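Local coordinates for putative branched-chain amino acid ABC transporter, periplasmic branched-chain amino acid-binding protein (Pseudomonas protegens Pf-5, PDB 4RU0) that probably binds branched-chain amino acids or related small solutes in the periplasm and delivers them to an ABC transporter for uptake, at residues A[128-139]-A[149-158]; A[328-339]-A[375-384]. All coordinates share one frame; numbering follows the deposited sequence.

In the fold
Both contacts are buried, their centres about 15 Å apart. Interaction 1 joins 128-139 to 149-158 through backbone hydrogen bonds of a short parallel strand pair and the loops that follow it, together with side-chain packing, with Arg138 and Asn150 meeting through a water and the bound polyether close by. Interaction 2 sets a face of helix 325-348 against the loop 375-384 and is mostly apolar, with the Glu339 carboxylate at one end. The two share a seam: Met154 CE of interaction 1 lies 3.4 Å from Val336 CG2 of interaction 2, and Leu134 also rests on helix 325-348, which therefore borders both.

Interaction 1 of 2, residues A[128-139]-A[149-158]; sequences KIPLITLGYGRT and YNFPVMLTFY
Lys128 lies over the ring of Tyr149 with its backbone rather than its amine: Lys128 CA stands 3.7 Å from the ring centroid, close to the normal, in a CH-pi contact. CB and CG continue toward the phenol OH before the extended chain leads NZ away, while the ring also meets Arg359 in a cation-pi contact. Beyond this lid two short strands run parallel. Leu131 N donates to Tyr149 O (2.7 Å), Leu131 O takes Phe151 N almost in line with its C=O bond, and Thr133 N reaches Phe151 O from above the carbonyl plane. A weak bond, Gly135 N to Val153 O at 3.3 Å, carries the pairing into the loops. Here Leu134 CD1 meets Met154 CB at 3.6 Å, and Gly135, at positive phi, closes its CA on Leu155 O (3.2 Å). Thr133 OG1 (chi1 60°) donates to Tyr136 O, bracing the type II turn from Thr133 to Tyr136. One water accepts from both Arg138 NE and Asn150 ND2, the two flat groups standing nearly perpendicular; ND2 also bonds to Ser121 OG. Farther on, Thr139 OG1 sits above the rim of the Tyr158 ring and bonds to Glu195. In this leucine-binding family protein the short parallel pair thus runs into loops beside the ligand pocket, where the Tyr136 side chain comes within about 4 Å of the bound polyether (nearest atoms).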
loop_
_atom_site.group_PDB
_atom_site.type_symbol
_atom_site.label_atom_id
_atom_site.label_comp_id
_atom_site.label_asym_id
_atom_site.label_seq_id
_atom_site.Cartn_x
_atom_site.Cartn_y
_atom_site.Cartn_z
ATOM N N LYS A 128 2.285 21.384 -8.286
ATOM C CA LYS A 128 2.422 20.385 -9.347
ATOM C C LYS A 128 3.448 19.301 -8.986
ATOM O O LYS A 128 4.370 19.000 -9.755
ATOM C CB LYS A 128 2.777 21.070 -10.670
ATOM C CG LYS A 128 1.664 22.001 -11.157
ATOM C CD LYS A 128 2.024 22.719 -12.446
ATOM C CE LYS A 128 0.853 23.550 -12.946
ATOM N NZ LYS A 128 1.201 24.302 -14.181
ATOM N N ILE A 129 3.268 18.717 -7.804
ATOM C CA ILE A 129 4.100 17.612 -7.353
ATOM C C ILE A 129 3.242 16.393 -7.014
ATOM O O ILE A 129 2.405 16.444 -6.115
ATOM C CB ILE A 129 4.942 18.002 -6.134
ATOM C CG1 ILE A 129 5.869 19.162 -6.491
ATOM C CG2 ILE A 129 5.736 16.804 -5.639
ATOM C CD1 ILE A 129 6.922 19.448 -5.457
ATOM N N PRO A 130 3.450 15.290 -7.745
ATOM C CA PRO A 130 2.652 14.079 -7.543
ATOM C C PRO A 130 2.898 13.464 -6.174
ATOM O O PRO A 130 4.045 13.211 -5.812
ATOM C CB PRO A 130 3.140 13.136 -8.653
ATOM C CG PRO A 130 3.958 13.981 -9.578
ATOM C CD PRO A 130 4.496 15.101 -8.758
ATOM N N LEU A 131 1.831 13.252 -5.414
ATOM C CA LEU A 131 1.933 12.526 -4.161
ATOM C C LEU A 131 1.639 11.066 -4.422
ATOM O O LEU A 131 0.595 10.731 -4.975
ATOM C CB LEU A 131 0.964 13.074 -3.111
ATOM C CG LEU A 131 1.220 14.477 -2.561
ATOM C CD1 LEU A 131 0.266 14.771 -1.400
ATOM C CD2 LEU A 131 2.673 14.687 -2.147
ATOM N N ILE A 132 2.565 10.201 -4.037
ATOM C CA ILE A 132 2.332 8.769 -4.106
ATOM C C ILE A 132 2.060 8.226 -2.711
ATOM O O ILE A 132 2.883 8.369 -1.807
ATOM C CB ILE A 132 3.527 8.022 -4.722
ATOM C CG1 ILE A 132 3.734 8.445 -6.178
ATOM C CG2 ILE A 132 3.318 6.529 -4.635
ATOM C CD1 ILE A 132 5.011 7.892 -6.794
ATOM N N THR A 133 0.903 7.603 -2.551
ATOM C CA THR A 133 0.583 6.827 -1.355
ATOM C C THR A 133 0.245 5.399 -1.745
ATOM O O THR A 133 -0.832 5.113 -2.208
ATOM C CB THR A 133 -0.583 7.441 -0.551
ATOM O OG1 THR A 133 -1.760 7.496 -1.349
ATOM C CG2 THR A 133 -0.258 8.814 -0.107
ATOM N N LEU A 134 1.156 4.483 -1.485
ATOM C CA LEU A 134 0.962 3.113 -1.909
ATOM C C LEU A 134 0.124 2.382 -0.881
ATOM O O LEU A 134 0.481 2.302 0.269
ATOM C CB LEU A 134 2.321 2.446 -2.081
ATOM C CG LEU A 134 2.486 1.089 -2.742
ATOM C CD1 LEU A 134 2.059 1.115 -4.187
ATOM C CD2 LEU A 134 3.938 0.660 -2.656
ATOM N N GLY A 135 -1.009 1.865 -1.313
ATOM C CA GLY A 135 -1.936 1.169 -0.444
ATOM C C GLY A 135 -2.586 1.973 0.666
ATOM O O GLY A 135 -2.955 1.435 1.681
ATOM N N TYR A 136 -2.724 3.264 0.474
ATOM C CA TYR A 136 -3.310 4.116 1.483
ATOM C C TYR A 136 -3.719 5.431 0.854
ATOM O O TYR A 136 -3.617 5.575 -0.321
ATOM C CB TYR A 136 -2.413 4.256 2.711
ATOM C CG TYR A 136 -1.259 5.214 2.618
ATOM C CD1 TYR A 136 -0.086 4.857 2.006
ATOM C CD2 TYR A 136 -1.325 6.448 3.206
ATOM C CE1 TYR A 136 0.978 5.722 1.955
ATOM C CE2 TYR A 136 -0.274 7.320 3.152
ATOM C CZ TYR A 136 0.875 6.951 2.525
ATOM O OH TYR A 136 1.900 7.828 2.481
ATOM N N GLY A 137 -4.256 6.346 1.632
ATOM C CA GLY A 137 -4.603 7.659 1.121
ATOM C C GLY A 137 -6.041 7.772 0.644
ATOM O O GLY A 137 -6.867 6.902 0.927
ATOM N N ARG A 138 -6.343 8.851 -0.075
ATOM C CA ARG A 138 -7.703 9.119 -0.528
ATOM C C ARG A 138 -8.137 8.163 -1.634
ATOM O O ARG A 138 -7.557 8.162 -2.719
ATOM C CB ARG A 138 -7.817 10.553 -1.022
ATOM C CG ARG A 138 -7.335 11.603 -0.038
ATOM C CD ARG A 138 -7.219 12.950 -0.728
ATOM N NE ARG A 138 -6.897 14.044 0.185
ATOM C CZ ARG A 138 -7.805 14.761 0.844
ATOM N NH1 ARG A 138 -7.415 15.749 1.642
ATOM N NH2 ARG A 138 -9.103 14.487 0.708
ATOM N N THR A 139 -9.164 7.362 -1.376
ATOM C CA THR A 139 -9.620 6.421 -2.392
ATOM C C THR A 139 -10.196 7.161 -3.604
ATOM O O THR A 139 -10.029 6.725 -4.740
ATOM C CB THR A 139 -10.677 5.417 -1.839
ATOM O OG1 THR A 139 -11.823 6.127 -1.363
ATOM C CG2 THR A 139 -10.089 4.595 -0.698
ATOM N N TYR A 149 -2.614 15.406 -9.024
ATOM C CA TYR A 149 -1.312 15.127 -8.424
ATOM C C TYR A 149 -1.379 14.272 -7.153
ATOM O O TYR A 149 -0.480 14.311 -6.318
ATOM C CB TYR A 149 -0.589 16.448 -8.149
ATOM C CG TYR A 149 -0.186 17.126 -9.436
ATOM C CD1 TYR A 149 -1.024 18.048 -10.052
ATOM C CD2 TYR A 149 1.010 16.802 -10.066
ATOM C CE1 TYR A 149 -0.668 18.648 -11.244
ATOM C CE2 TYR A 149 1.374 17.398 -11.257
ATOM C CZ TYR A 149 0.534 18.317 -11.843
ATOM O OH TYR A 149 0.896 18.911 -13.028
ATOM N N ASN A 150 -2.440 13.485 -7.029
ATOM C CA ASN A 150 -2.579 12.547 -5.920
ATOM C C ASN A 150 -2.754 11.120 -6.447
ATOM O O ASN A 150 -3.691 10.845 -7.198
ATOM C CB ASN A 150 -3.760 12.944 -5.032
ATOM C CG ASN A 150 -3.695 12.316 -3.655
ATOM O OD1 ASN A 150 -3.383 11.132 -3.509
ATOM N ND2 ASN A 150 -3.985 13.111 -2.631
ATOM N N PHE A 151 -1.855 10.219 -6.055
ATOM C CA PHE A 151 -1.840 8.858 -6.595
ATOM C C PHE A 151 -1.886 7.764 -5.522
ATOM O O PHE A 151 -0.843 7.351 -5.008
ATOM C CB PHE A 151 -0.590 8.646 -7.462
ATOM C CG PHE A 151 -0.582 9.441 -8.740
ATOM C CD1 PHE A 151 -0.935 8.845 -9.944
ATOM C CD2 PHE A 151 -0.210 10.779 -8.742
ATOM C CE1 PHE A 151 -0.921 9.570 -11.127
ATOM C CE2 PHE A 151 -0.198 11.510 -9.922
ATOM C CZ PHE A 151 -0.550 10.905 -11.116
ATOM N N PRO A 152 -3.064 7.250 -5.218
ATOM C CA PRO A 152 -3.157 6.128 -4.290
ATOM C C PRO A 152 -2.898 4.824 -5.044
ATOM O O PRO A 152 -3.797 4.083 -5.365
ATOM C CB PRO A 152 -4.595 6.201 -3.831
ATOM C CG PRO A 152 -5.310 6.704 -5.004
ATOM C CD PRO A 152 -4.381 7.613 -5.743
ATOM N N VAL A 153 -1.635 4.591 -5.342
ATOM C CA VAL A 153 -1.206 3.544 -6.252
ATOM C C VAL A 153 -1.343 2.098 -5.794
ATOM O O VAL A 153 -1.107 1.765 -4.646
ATOM C CB VAL A 153 0.235 3.763 -6.737
ATOM C CG1 VAL A 153 0.427 3.096 -8.077
ATOM C CG2 VAL A 153 0.525 5.233 -6.878
HETATM N N MSE A 154 -1.686 1.262 -6.763
HETATM C CA MSE A 154 -1.769 -0.176 -6.630
HETATM C C MSE A 154 -2.983 -0.723 -5.933
HETATM O O MSE A 154 -3.665 -1.578 -6.507
HETATM C CB MSE A 154 -0.528 -0.641 -5.902
HETATM C CG MSE A 154 0.038 -1.857 -6.594
HETATM SE SE MSE A 154 1.812 -2.146 -5.858
HETATM C CE MSE A 154 2.751 -1.299 -7.347
ATOM N N LEU A 155 -3.239 -0.317 -4.706
ATOM C CA LEU A 155 -4.414 -0.794 -4.032
ATOM C C LEU A 155 -5.089 0.240 -3.173
ATOM O O LEU A 155 -4.527 0.692 -2.218
ATOM C CB LEU A 155 -4.053 -2.021 -3.194
ATOM C CG LEU A 155 -5.226 -2.848 -2.695
ATOM C CD1 LEU A 155 -5.976 -3.454 -3.853
ATOM C CD2 LEU A 155 -4.759 -3.914 -1.746
ATOM N N THR A 156 -6.326 0.556 -3.478
ATOM C CA THR A 156 -7.145 1.335 -2.576
ATOM C C THR A 156 -7.972 0.413 -1.706
ATOM O O THR A 156 -8.218 -0.715 -2.056
ATOM C CB THR A 156 -8.086 2.286 -3.306
ATOM O OG1 THR A 156 -9.042 1.541 -4.052
ATOM C CG2 THR A 156 -7.314 3.186 -4.229
ATOM N N PHE A 157 -8.406 0.915 -0.571
ATOM C CA PHE A 157 -9.259 0.143 0.323
ATOM C C PHE A 157 -10.562 -0.297 -0.343
ATOM O O PHE A 157 -11.136 -1.324 0.028
ATOM C CB PHE A 157 -9.552 0.950 1.585
ATOM C CG PHE A 157 -8.331 1.237 2.409
ATOM C CD1 PHE A 157 -7.452 0.215 2.749
ATOM C CD2 PHE A 157 -8.042 2.532 2.824
ATOM C CE1 PHE A 157 -6.314 0.477 3.505
ATOM C CE2 PHE A 157 -6.905 2.803 3.576
ATOM C CZ PHE A 157 -6.041 1.773 3.919
ATOM N N TYR A 158 -11.027 0.457 -1.337
ATOM C CA TYR A 158 -12.214 0.037 -2.080
ATOM C C TYR A 158 -11.914 -1.238 -2.858
ATOM O O TYR A 158 -12.660 -2.212 -2.775
ATOM C CB TYR A 158 -12.703 1.134 -3.028
ATOM C CG TYR A 158 -13.587 2.168 -2.369
ATOM C CD1 TYR A 158 -13.459 2.464 -1.019
ATOM C CD2 TYR A 158 -14.554 2.852 -3.098
ATOM C CE1 TYR A 158 -14.263 3.416 -0.414
ATOM C CE2 TYR A 158 -15.366 3.805 -2.501
ATOM C CZ TYR A 158 -15.217 4.080 -1.156
ATOM O OH TYR A 158 -16.015 5.024 -0.544
HETATM O O HOH W 1 -3.915 13.140 0.364
#

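Interaction 2 of 2, residues A[328-339]-A[375-384]; sequences NSGLVNAAVAVE and MGYLGLMQNL
Helix-to-loop packing in the alpha/beta fold of a periplasmic binding protein joins helix 325-348 to the loop linking helix 369-375 with strand 384-385. The loop starts at a Schellman motif, in which Gly376 at positive phi ends the preceding helix, and its side chains then fill one flank of 328-339. At the centre, the terminal methyl of selenomethionine Met381 packs against both Val332 and Ala335, with Met381 CE 3.5 Å from Ala335 CB and 3.6 Å from Val332 CG1. Its chain leaves the backbone with CG anti to N (chi1 175°) and bends at the selenium, which turns the methyl into this site. The Tyr377 ring leans on the same turn of helix: Ala335 CB makes an off-centre CH-pi contact, 4.3 Å from the centroid, whereas Val332 CG2 comes to the ring edge. Tyr377 OH lies 3.2 Å from Leu331 O. Leu380 runs antiparallel alongside Val332, and its side chain lies transverse to that of Asn328, bringing Leu380 CD1 to 3.6 Å from Asn328 ND2; that nitrogen is held by the carbonyls of Pro293 and Gly295. At the other end of the contact, Glu339 and selenomethionine Met375 meet head on. Glu339 OE1 forms salt bridges with Arg342 and Arg371 and lies 3.6 Å from Met375 SE, so the buried carboxylate has two arginine partners beside the selenoether chain. An alanine in place of this glutamate would remove the carboxylate, which is likely to leave both arginines without this counter-charge and the selenium of Met375 with less to rest against. Nearer the loop's end, the Leu384 side chain is set crosswise to that of Val336, Leu384 CD1 meeting Val336 CG2 at 4.1 Å.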
loop_
_atom_site.group_PDB
_atom_site.type_symbol
_atom_site.label_atom_id
_atom_site.label_comp_id
_atom_site.label_asym_id
_atom_site.label_seq_id
_atom_site.Cartn_x
_atom_site.Cartn_y
_atom_site.Cartn_z
ATOM N N ASN A 328 9.950 -5.222 1.948
ATOM C CA ASN A 328 9.462 -5.427 0.592
ATOM C C ASN A 328 8.536 -4.313 0.130
ATOM O O ASN A 328 8.426 -4.050 -1.067
ATOM C CB ASN A 328 8.758 -6.778 0.483
ATOM C CG ASN A 328 9.715 -7.945 0.647
ATOM O OD1 ASN A 328 10.834 -7.782 1.139
ATOM N ND2 ASN A 328 9.280 -9.130 0.232
ATOM N N SER A 329 7.867 -3.661 1.076
ATOM C CA SER A 329 7.055 -2.502 0.738
ATOM C C SER A 329 7.982 -1.383 0.280
ATOM O O SER A 329 7.654 -0.631 -0.632
ATOM C CB SER A 329 6.194 -2.054 1.922
ATOM O OG SER A 329 6.989 -1.576 2.990
ATOM N N GLY A 330 9.149 -1.293 0.911
ATOM C CA GLY A 330 10.158 -0.332 0.512
ATOM C C GLY A 330 10.615 -0.584 -0.913
ATOM O O GLY A 330 10.771 0.350 -1.702
ATOM N N LEU A 331 10.820 -1.855 -1.243
ATOM C CA LEU A 331 11.237 -2.244 -2.586
ATOM C C LEU A 331 10.189 -1.882 -3.634
ATOM O O LEU A 331 10.518 -1.385 -4.707
ATOM C CB LEU A 331 11.526 -3.746 -2.637
ATOM C CG LEU A 331 12.697 -4.246 -1.790
ATOM C CD1 LEU A 331 12.804 -5.756 -1.865
ATOM C CD2 LEU A 331 14.000 -3.596 -2.245
ATOM N N VAL A 332 8.927 -2.132 -3.314
ATOM C CA VAL A 332 7.847 -1.895 -4.261
ATOM C C VAL A 332 7.540 -0.398 -4.358
ATOM O O VAL A 332 7.256 0.122 -5.439
ATOM C CB VAL A 332 6.584 -2.696 -3.870
ATOM C CG1 VAL A 332 5.355 -2.186 -4.607
ATOM C CG2 VAL A 332 6.806 -4.172 -4.160
ATOM N N ASN A 333 7.623 0.289 -3.224
ATOM C CA ASN A 333 7.447 1.736 -3.179
ATOM C C ASN A 333 8.466 2.448 -4.069
ATOM O O ASN A 333 8.123 3.362 -4.817
ATOM C CB ASN A 333 7.568 2.242 -1.739
ATOM C CG ASN A 333 6.747 3.486 -1.484
ATOM O OD1 ASN A 333 5.693 3.683 -2.090
ATOM N ND2 ASN A 333 7.228 4.339 -0.583
ATOM N N ALA A 334 9.719 2.007 -3.991
ATOM C CA ALA A 334 10.803 2.621 -4.743
ATOM C C ALA A 334 10.724 2.290 -6.230
ATOM O O ALA A 334 11.042 3.124 -7.076
ATOM C CB ALA A 334 12.146 2.185 -4.180
ATOM N N ALA A 335 10.299 1.072 -6.545
ATOM C CA ALA A 335 10.252 0.618 -7.929
ATOM C C ALA A 335 9.191 1.366 -8.733
ATOM O O ALA A 335 9.385 1.660 -9.918
ATOM C CB ALA A 335 9.995 -0.875 -7.982
ATOM N N VAL A 336 8.072 1.666 -8.082
ATOM C CA VAL A 336 6.967 2.365 -8.727
ATOM C C VAL A 336 7.416 3.738 -9.212
ATOM O O VAL A 336 7.162 4.120 -10.353
ATOM C CB VAL A 336 5.769 2.511 -7.774
ATOM C CG1 VAL A 336 4.752 3.501 -8.322
ATOM C CG2 VAL A 336 5.124 1.163 -7.546
ATOM N N ALA A 337 8.102 4.462 -8.340
ATOM C CA ALA A 337 8.624 5.771 -8.684
ATOM C C ALA A 337 9.662 5.660 -9.798
ATOM O O ALA A 337 9.632 6.431 -10.759
ATOM C CB ALA A 337 9.220 6.435 -7.457
ATOM N N VAL A 338 10.564 4.691 -9.669
ATOM C CA VAL A 338 11.614 4.457 -10.662
ATOM C C VAL A 338 11.039 4.175 -12.051
ATOM O O VAL A 338 11.501 4.739 -13.043
ATOM C CB VAL A 338 12.532 3.289 -10.240
ATOM C CG1 VAL A 338 13.394 2.832 -11.403
ATOM C CG2 VAL A 338 13.401 3.698 -9.064
ATOM N N GLU A 339 10.024 3.320 -12.120
ATOM C CA GLU A 339 9.377 3.017 -13.394
ATOM C C GLU A 339 8.614 4.220 -13.943
ATOM O O GLU A 339 8.545 4.420 -15.157
ATOM C CB GLU A 339 8.433 1.822 -13.247
ATOM C CG GLU A 339 9.152 0.504 -13.028
ATOM C CD GLU A 339 10.122 0.171 -14.153
ATOM O OE1 GLU A 339 11.308 -0.084 -13.849
ATOM O OE2 GLU A 339 9.703 0.163 -15.333
HETATM N N MSE A 375 12.876 -6.645 -14.231
HETATM C CA MSE A 375 13.361 -6.063 -12.987
HETATM C C MSE A 375 13.285 -7.060 -11.843
HETATM O O MSE A 375 13.740 -6.779 -10.736
HETATM C CB MSE A 375 12.591 -4.788 -12.637
HETATM C CG MSE A 375 11.128 -4.786 -13.029
HETATM SE SE MSE A 375 10.226 -3.158 -12.415
HETATM C CE MSE A 375 8.592 -3.301 -13.449
ATOM N N GLY A 376 12.713 -8.229 -12.119
ATOM C CA GLY A 376 12.682 -9.312 -11.155
ATOM C C GLY A 376 11.646 -9.143 -10.063
ATOM O O GLY A 376 11.862 -9.570 -8.927
ATOM N N TYR A 377 10.515 -8.533 -10.405
ATOM C CA TYR A 377 9.440 -8.319 -9.440
ATOM C C TYR A 377 8.216 -9.184 -9.731
ATOM O O TYR A 377 7.097 -8.813 -9.376
ATOM C CB TYR A 377 9.022 -6.846 -9.422
ATOM C CG TYR A 377 9.906 -5.947 -8.586
ATOM C CD1 TYR A 377 9.528 -5.568 -7.302
ATOM C CD2 TYR A 377 11.112 -5.469 -9.084
ATOM C CE1 TYR A 377 10.329 -4.741 -6.535
ATOM C CE2 TYR A 377 11.919 -4.646 -8.326
ATOM C CZ TYR A 377 11.525 -4.285 -7.053
ATOM O OH TYR A 377 12.327 -3.463 -6.295
ATOM N N LEU A 378 8.428 -10.334 -10.364
ATOM C CA LEU A 378 7.314 -11.153 -10.842
ATOM C C LEU A 378 6.361 -11.599 -9.730
ATOM O O LEU A 378 5.148 -11.388 -9.824
ATOM C CB LEU A 378 7.838 -12.374 -11.592
ATOM C CG LEU A 378 6.771 -13.092 -12.417
ATOM C CD1 LEU A 378 6.055 -12.109 -13.336
ATOM C CD2 LEU A 378 7.380 -14.231 -13.215
ATOM N N GLY A 379 6.894 -12.201 -8.673
ATOM C CA GLY A 379 6.040 -12.621 -7.572
ATOM C C GLY A 379 5.788 -11.548 -6.523
ATOM O O GLY A 379 4.932 -11.711 -5.647
ATOM N N LEU A 380 6.530 -10.445 -6.615
ATOM C CA LEU A 380 6.548 -9.439 -5.559
ATOM C C LEU A 380 5.567 -8.292 -5.807
ATOM O O LEU A 380 4.929 -7.794 -4.879
ATOM C CB LEU A 380 7.967 -8.887 -5.400
ATOM C CG LEU A 380 8.242 -7.945 -4.230
ATOM C CD1 LEU A 380 7.723 -8.531 -2.926
ATOM C CD2 LEU A 380 9.734 -7.671 -4.134
HETATM N N MSE A 381 5.452 -7.880 -7.064
HETATM C CA MSE A 381 4.603 -6.754 -7.428
HETATM C C MSE A 381 3.655 -7.138 -8.558
HETATM O O MSE A 381 4.028 -7.881 -9.464
HETATM C CB MSE A 381 5.460 -5.556 -7.837
HETATM C CG MSE A 381 4.674 -4.357 -8.350
HETATM SE SE MSE A 381 5.850 -3.009 -9.137
HETATM C CE MSE A 381 7.134 -2.919 -7.685
ATOM N N GLN A 382 2.428 -6.632 -8.501
ATOM C CA GLN A 382 1.436 -6.924 -9.529
ATOM C C GLN A 382 1.650 -6.080 -10.784
ATOM O O GLN A 382 2.513 -5.202 -10.814
ATOM C CB GLN A 382 0.027 -6.690 -8.980
ATOM C CG GLN A 382 -0.261 -5.245 -8.615
ATOM C CD GLN A 382 -1.515 -5.093 -7.777
ATOM O OE1 GLN A 382 -2.610 -4.892 -8.303
ATOM N NE2 GLN A 382 -1.358 -5.184 -6.461
ATOM N N ASN A 383 0.864 -6.356 -11.818
ATOM C CA ASN A 383 0.824 -5.501 -12.998
ATOM C C ASN A 383 0.260 -4.126 -12.652
ATOM O O ASN A 383 -0.572 -3.992 -11.753
ATOM C CB ASN A 383 -0.014 -6.139 -14.113
ATOM C CG ASN A 383 0.672 -7.335 -14.754
ATOM O OD1 ASN A 383 1.597 -7.918 -14.188
ATOM N ND2 ASN A 383 0.218 -7.705 -15.948
ATOM N N LEU A 384 0.725 -3.107 -13.364
ATOM C CA LEU A 384 0.231 -1.745 -13.182
ATOM C C LEU A 384 -0.086 -1.107 -14.519
ATOM O O LEU A 384 0.764 -1.043 -15.401
ATOM C CB LEU A 384 1.255 -0.885 -12.442
ATOM C CG LEU A 384 1.380 -1.052 -10.933
ATOM C CD1 LEU A 384 2.550 -0.229 -10.424
ATOM C CD2 LEU A 384 0.087 -0.627 -10.270
#